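Local coordinates for putative major capsid protein (Cafeteriavirus-dependent mavirus, PDB 6G44) that builds the capsid shell of the virophage mavirus through its double jelly-roll fold, its copies associating as trimers that probably serve as the building blocks, at the interface of chains A and B. Residues are numbered along the deposited sequence; one frame, centred on the assembly and turned at random. Chains: chain A/B, Putative major capsid protein.

Two copies of the capsid protein in the deposited trimer meet at all three contacts. Contact 1 and contact 2 lie toward one end of the interface, the centres of their C-alpha atoms about 30 Å apart, while contact 3 lies about 60 Å from contact 1 and about 51 Å from contact 2. The N-terminal segment of chain A supplies residues to both contact 1 and contact 2. The 3-10 helix 277-279 also serves twice, from chain B in contact 1 and from chain A in contact 2. Such wide spacing ties neighbouring subunits together near both ends, which probably fixes their relative tilt within the trimer.

Contact 1: the interface of chains A and B. Residues chain A 21, 23; chain B 68, 220-221, 279, 282-283, 286.
A:Trp23 is the plug of this contact, its indole pressed into an apolar pocket of chain B and hiding 112 Å² there, which probably helps to hold the N-terminal segment of chain A on its neighbour. Packing is tight at the pocket's floor and rim. B:Pro283 crosses the side chain at about a right angle and lays CD over the face of the five-membered ring, 3.8 Å from its centroid, in a CH-pi contact. B:Ile282 packs on the same face, its CG2 over the centre of the ring system, 4.0 Å from CE2 of A:Trp23. CD1 of B:Ile286 meets CE3 from this face too, while CG1 of B:Val220 reaches CE3 from the rim, displaced toward the other face, as is the B:Pro221 ring at CZ3 and CH2. That other face is backed by the carbonyl carbon of A:Tyr21 from its own chain.

The looser side begins at A:Tyr21, whose ring buries little and meets the branches of B:Ile279 and, more distantly, CD1 of B:Leu68. With CG1 lodged between the backbone N and the carbonyl carbon (chi1 66°), B:Ile279 sends CD1 over the rim of the tyrosine ring and to the indole edge, 3.9 Å from CZ2 of A:Trp23. A water links the chains at that edge, 3.0 Å from NE1 of A:Trp23, with 134° at the hydrogen, and 2.7 Å from the backbone O of B:Ile279.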
# COMPACT_ATOMS: atom_id res chain seq x y z
N TYR A 21 -0.83 -18.83 -20.22
CA TYR A 21 -0.71 -19.52 -21.50
C TYR A 21 0.64 -19.37 -22.18
O TYR A 21 0.84 -19.94 -23.26
CB TYR A 21 -1.83 -19.07 -22.47
CG TYR A 21 -3.25 -19.52 -22.14
CD1 TYR A 21 -3.51 -20.74 -21.49
CD2 TYR A 21 -4.33 -18.77 -22.53
CE1 TYR A 21 -4.81 -21.15 -21.25
CE2 TYR A 21 -5.65 -19.17 -22.27
CZ TYR A 21 -5.87 -20.38 -21.62
OH TYR A 21 -7.19 -20.76 -21.38
N TRP A 23 3.21 -21.05 -21.75
CA TRP A 23 3.51 -22.28 -21.02
C TRP A 23 4.99 -22.38 -20.73
O TRP A 23 5.80 -22.20 -21.65
CB TRP A 23 3.12 -23.53 -21.83
CG TRP A 23 1.73 -23.57 -22.27
CD1 TRP A 23 1.25 -23.21 -23.49
CD2 TRP A 23 0.61 -24.00 -21.50
NE1 TRP A 23 -0.10 -23.41 -23.54
CE2 TRP A 23 -0.53 -23.88 -22.33
CE3 TRP A 23 0.45 -24.46 -20.19
CZ2 TRP A 23 -1.81 -24.20 -21.89
CZ3 TRP A 23 -0.80 -24.80 -19.77
CH2 TRP A 23 -1.92 -24.67 -20.60
N LEU B 68 -8.25 -28.62 -19.35
CA LEU B 68 -7.45 -27.80 -18.46
C LEU B 68 -8.10 -27.62 -17.10
O LEU B 68 -9.31 -27.39 -17.00
CB LEU B 68 -7.15 -26.45 -19.10
CG LEU B 68 -6.42 -26.50 -20.44
CD1 LEU B 68 -6.16 -25.07 -20.92
CD2 LEU B 68 -5.15 -27.31 -20.40
N VAL B 220 -0.41 -21.24 -13.94
CA VAL B 220 -0.36 -22.11 -15.12
C VAL B 220 -1.29 -23.31 -14.83
O VAL B 220 -1.17 -23.95 -13.80
CB VAL B 220 1.08 -22.56 -15.43
CG1 VAL B 220 1.12 -23.55 -16.62
CG2 VAL B 220 1.97 -21.35 -15.73
N PRO B 221 -2.21 -23.63 -15.77
CA PRO B 221 -3.10 -24.76 -15.59
C PRO B 221 -2.42 -26.12 -15.69
O PRO B 221 -1.34 -26.25 -16.28
CB PRO B 221 -4.09 -24.63 -16.75
CG PRO B 221 -3.79 -23.38 -17.45
CD PRO B 221 -2.48 -22.88 -17.01
N ILE B 279 -4.72 -20.80 -28.94
CA ILE B 279 -3.39 -21.13 -28.42
C ILE B 279 -2.76 -22.34 -29.12
O ILE B 279 -1.61 -22.68 -28.84
CB ILE B 279 -3.35 -21.29 -26.88
CG1 ILE B 279 -4.16 -22.50 -26.37
CG2 ILE B 279 -3.82 -19.99 -26.22
CD1 ILE B 279 -3.92 -22.82 -24.90
N ILE B 282 -0.70 -27.44 -27.20
CA ILE B 282 -0.02 -27.22 -25.94
C ILE B 282 1.31 -27.95 -26.00
O ILE B 282 1.39 -29.02 -26.56
CB ILE B 282 -0.91 -27.70 -24.78
CG1 ILE B 282 -2.15 -26.78 -24.71
CG2 ILE B 282 -0.17 -27.74 -23.44
CD1 ILE B 282 -3.27 -27.36 -23.86
N PRO B 283 2.37 -27.40 -25.38
CA PRO B 283 3.66 -28.12 -25.51
C PRO B 283 3.72 -29.51 -24.90
O PRO B 283 2.95 -29.89 -23.99
CB PRO B 283 4.63 -27.19 -24.77
CG PRO B 283 4.00 -25.85 -24.81
CD PRO B 283 2.53 -26.09 -24.72
N ILE B 286 5.32 -29.52 -20.00
CA ILE B 286 5.04 -28.28 -19.26
C ILE B 286 5.76 -28.36 -17.92
O ILE B 286 5.75 -29.41 -17.25
CB ILE B 286 3.54 -28.02 -19.03
CG1 ILE B 286 2.75 -28.03 -20.35
CG2 ILE B 286 3.30 -26.70 -18.31
CD1 ILE B 286 1.26 -28.23 -20.14
O HOH W 1 -0.34 -23.14 -26.51

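Contact 2: the interface of chains A and B. Residues chain A 33-34, 278; chain B 441, 501.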
# COMPACT_ATOMS: atom_id res chain seq x y z
N SER A 33 20.92 -20.11 -10.36
CA SER A 33 21.58 -20.14 -9.05
C SER A 33 21.68 -18.67 -8.65
O SER A 33 20.91 -17.84 -9.14
CB SER A 33 22.93 -20.87 -9.10
OG SER A 33 23.56 -20.86 -7.83
N ARG A 34 22.53 -18.33 -7.70
CA ARG A 34 22.62 -16.93 -7.28
C ARG A 34 23.93 -16.56 -6.69
O ARG A 34 24.59 -17.38 -6.04
CB ARG A 34 21.54 -16.79 -6.18
CG ARG A 34 21.33 -15.40 -5.61
CD ARG A 34 20.28 -15.36 -4.51
NE ARG A 34 18.98 -15.76 -5.04
CZ ARG A 34 18.11 -14.95 -5.64
NH1 ARG A 34 18.35 -13.65 -5.80
NH2 ARG A 34 16.97 -15.46 -6.08
N GLU A 278 32.29 -14.64 -10.02
CA GLU A 278 31.42 -14.69 -11.20
C GLU A 278 31.13 -13.35 -11.86
O GLU A 278 30.67 -13.33 -13.01
CB GLU A 278 30.11 -15.42 -10.89
CG GLU A 278 30.34 -16.85 -10.41
CD GLU A 278 30.33 -17.01 -8.91
OE1 GLU A 278 30.77 -16.09 -8.19
OE2 GLU A 278 29.90 -18.08 -8.43
N MET B 441 26.99 -23.22 -3.82
CA MET B 441 26.09 -22.33 -4.53
C MET B 441 24.73 -22.98 -4.57
O MET B 441 24.64 -24.19 -4.67
CB MET B 441 26.57 -22.14 -5.97
CG MET B 441 27.86 -21.35 -6.08
SD MET B 441 28.43 -21.20 -7.77
CE MET B 441 27.28 -19.97 -8.40
N LEU B 501 29.33 -21.97 -11.91
CA LEU B 501 30.38 -20.94 -11.92
C LEU B 501 30.58 -20.31 -13.31
O LEU B 501 30.94 -19.11 -13.40
CB LEU B 501 31.71 -21.52 -11.43
CG LEU B 501 31.80 -21.91 -9.97
CD1 LEU B 501 32.98 -22.83 -9.72
CD2 LEU B 501 31.92 -20.66 -9.10
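A:Glu278 and B:Met441 approach from opposite directions, and the carboxylate of one meets the thioether end of the other. The methionine can be followed outward from its backbone. CB lies 3.8 Å from the hydroxyl OG of A:Ser33, on strand 29-34. CG continues almost straight from there (chi2 178°) and carries the chain toward A:Glu278. SD comes 3.5 Å from the carboxylate oxygen OE2 of A:Glu278. A bend at the last torsion (chi3 75°) then turns the methyl CE between two oxygens of chain A, 3.2 Å from OE2 of A:Glu278 and 3.9 Å from OG of A:Ser33.

OE2 of A:Glu278 also meets CD2 of B:Leu501 at 3.3 Å. The glutamate and leucine side chains pass at a slant, CD2 of B:Leu501 lying 4.0 Å from the carboxylate carbon CD of A:Glu278. Lower on the same glutamate, CG faces the backbone O of B:Leu501, at the end of helix 497-501. One carboxylate oxygen is thus flanked by methyl groups from two separate segments of chain B. By bringing the 3-10 helix 277-279 and strand 29-34 against these segments, this small patch probably helps to seat neighbouring subunits in the capsid protein trimer.

Contact 3: the interface of chains A and B. Residues chain A 91-93, 186, 189; chain B 401-402, 405.
Apolar packing centres on B:Leu402, which projects from helix 401-405 and of whose own surface chain A hides 82 Å², in a helix-to-loop contact that probably helps to join subunits in the trimer. CD1 lies against the loop backbone, 3.6 Å from CA of A:Lys93 and also close to the carbonyl of A:Leu92, while CD2 is directed toward the carbonyl O of A:Ser91 and the guanidinium nitrogen NH1 of A:Arg189. A:Ile186 flanks the leucine: its CD1 reaches 3.6 Å from CG of B:Leu402 and also touches the backbone of B:Gly401. With CG2 set anti to the backbone N, the isoleucine turns this second branch to CB of B:Ala405, at 3.9 Å.

A direct hydrogen bond joins the backbones at the helix end: the amide N of A:Arg189 donates to the carbonyl O of B:Ala405 over 3.0 Å, approaching a lone pair in the carbonyl plane, with 158° at the hydrogen. Within chain A, N of A:Lys93 donates to OG of A:Ser91, which probably helps to shape the loop facing the leucine.

Among the waters, one molecule bridges the backbone O of A:Ile186 and that of B:Gly401. Another lies 2.8 Å from NH1 of A:Arg189 and 2.8 Å from the carbonyl O of B:Leu402.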
# COMPACT_ATOMS: atom_id res chain seq x y z
N SER A 91 -0.13 8.71 32.65
CA SER A 91 0.06 7.39 32.04
C SER A 91 1.14 7.35 30.95
O SER A 91 1.81 6.35 30.79
CB SER A 91 -1.26 6.83 31.47
OG SER A 91 -1.56 7.39 30.21
N LEU A 92 1.26 8.46 30.21
CA LEU A 92 2.15 8.60 29.04
C LEU A 92 1.81 7.67 27.88
O LEU A 92 2.57 7.61 26.91
CB LEU A 92 3.62 8.44 29.41
CG LEU A 92 4.15 9.45 30.45
CD1 LEU A 92 5.60 9.11 30.78
CD2 LEU A 92 4.00 10.88 29.93
N LYS A 93 0.65 7.02 27.94
CA LYS A 93 0.31 6.04 26.91
C LYS A 93 0.23 6.72 25.54
O LYS A 93 -0.48 7.71 25.36
CB LYS A 93 -1.00 5.31 27.24
CG LYS A 93 -1.45 4.26 26.22
CD LYS A 93 -0.45 3.14 26.01
CE LYS A 93 -1.10 1.98 25.25
NZ LYS A 93 -2.03 1.18 26.10
N ILE A 186 11.79 1.20 28.87
CA ILE A 186 11.37 2.19 29.86
C ILE A 186 11.74 1.70 31.25
O ILE A 186 11.34 0.61 31.66
CB ILE A 186 9.85 2.43 29.85
CG1 ILE A 186 9.37 2.91 28.49
CG2 ILE A 186 9.49 3.45 30.92
CD1 ILE A 186 7.88 2.78 28.31
N ARG A 189 9.03 3.12 36.94
CA ARG A 189 8.61 4.45 37.38
C ARG A 189 8.12 4.35 38.81
O ARG A 189 7.31 3.48 39.12
CB ARG A 189 7.48 4.97 36.50
CG ARG A 189 7.90 5.19 35.06
CD ARG A 189 6.72 5.54 34.20
NE ARG A 189 6.21 6.89 34.46
CZ ARG A 189 5.03 7.33 34.06
NH1 ARG A 189 4.17 6.55 33.38
NH2 ARG A 189 4.68 8.58 34.34
N GLY B 401 6.07 -1.58 27.39
CA GLY B 401 6.92 -1.15 28.50
C GLY B 401 6.32 -0.21 29.50
O GLY B 401 6.65 -0.31 30.67
N LEU B 402 5.48 0.72 29.07
CA LEU B 402 4.80 1.61 30.04
C LEU B 402 3.91 0.90 31.00
O LEU B 402 3.93 1.17 32.19
CB LEU B 402 3.90 2.63 29.36
CG LEU B 402 4.50 3.91 28.90
CD1 LEU B 402 3.41 4.67 28.15
CD2 LEU B 402 5.01 4.73 30.08
N ALA B 405 6.12 -0.73 33.56
CA ALA B 405 6.85 0.24 34.37
C ALA B 405 5.96 0.97 35.37
O ALA B 405 6.48 1.68 36.21
CB ALA B 405 7.53 1.26 33.48
O HOH W 2 9.30 -1.40 31.11
O HOH W 3 3.76 3.74 33.36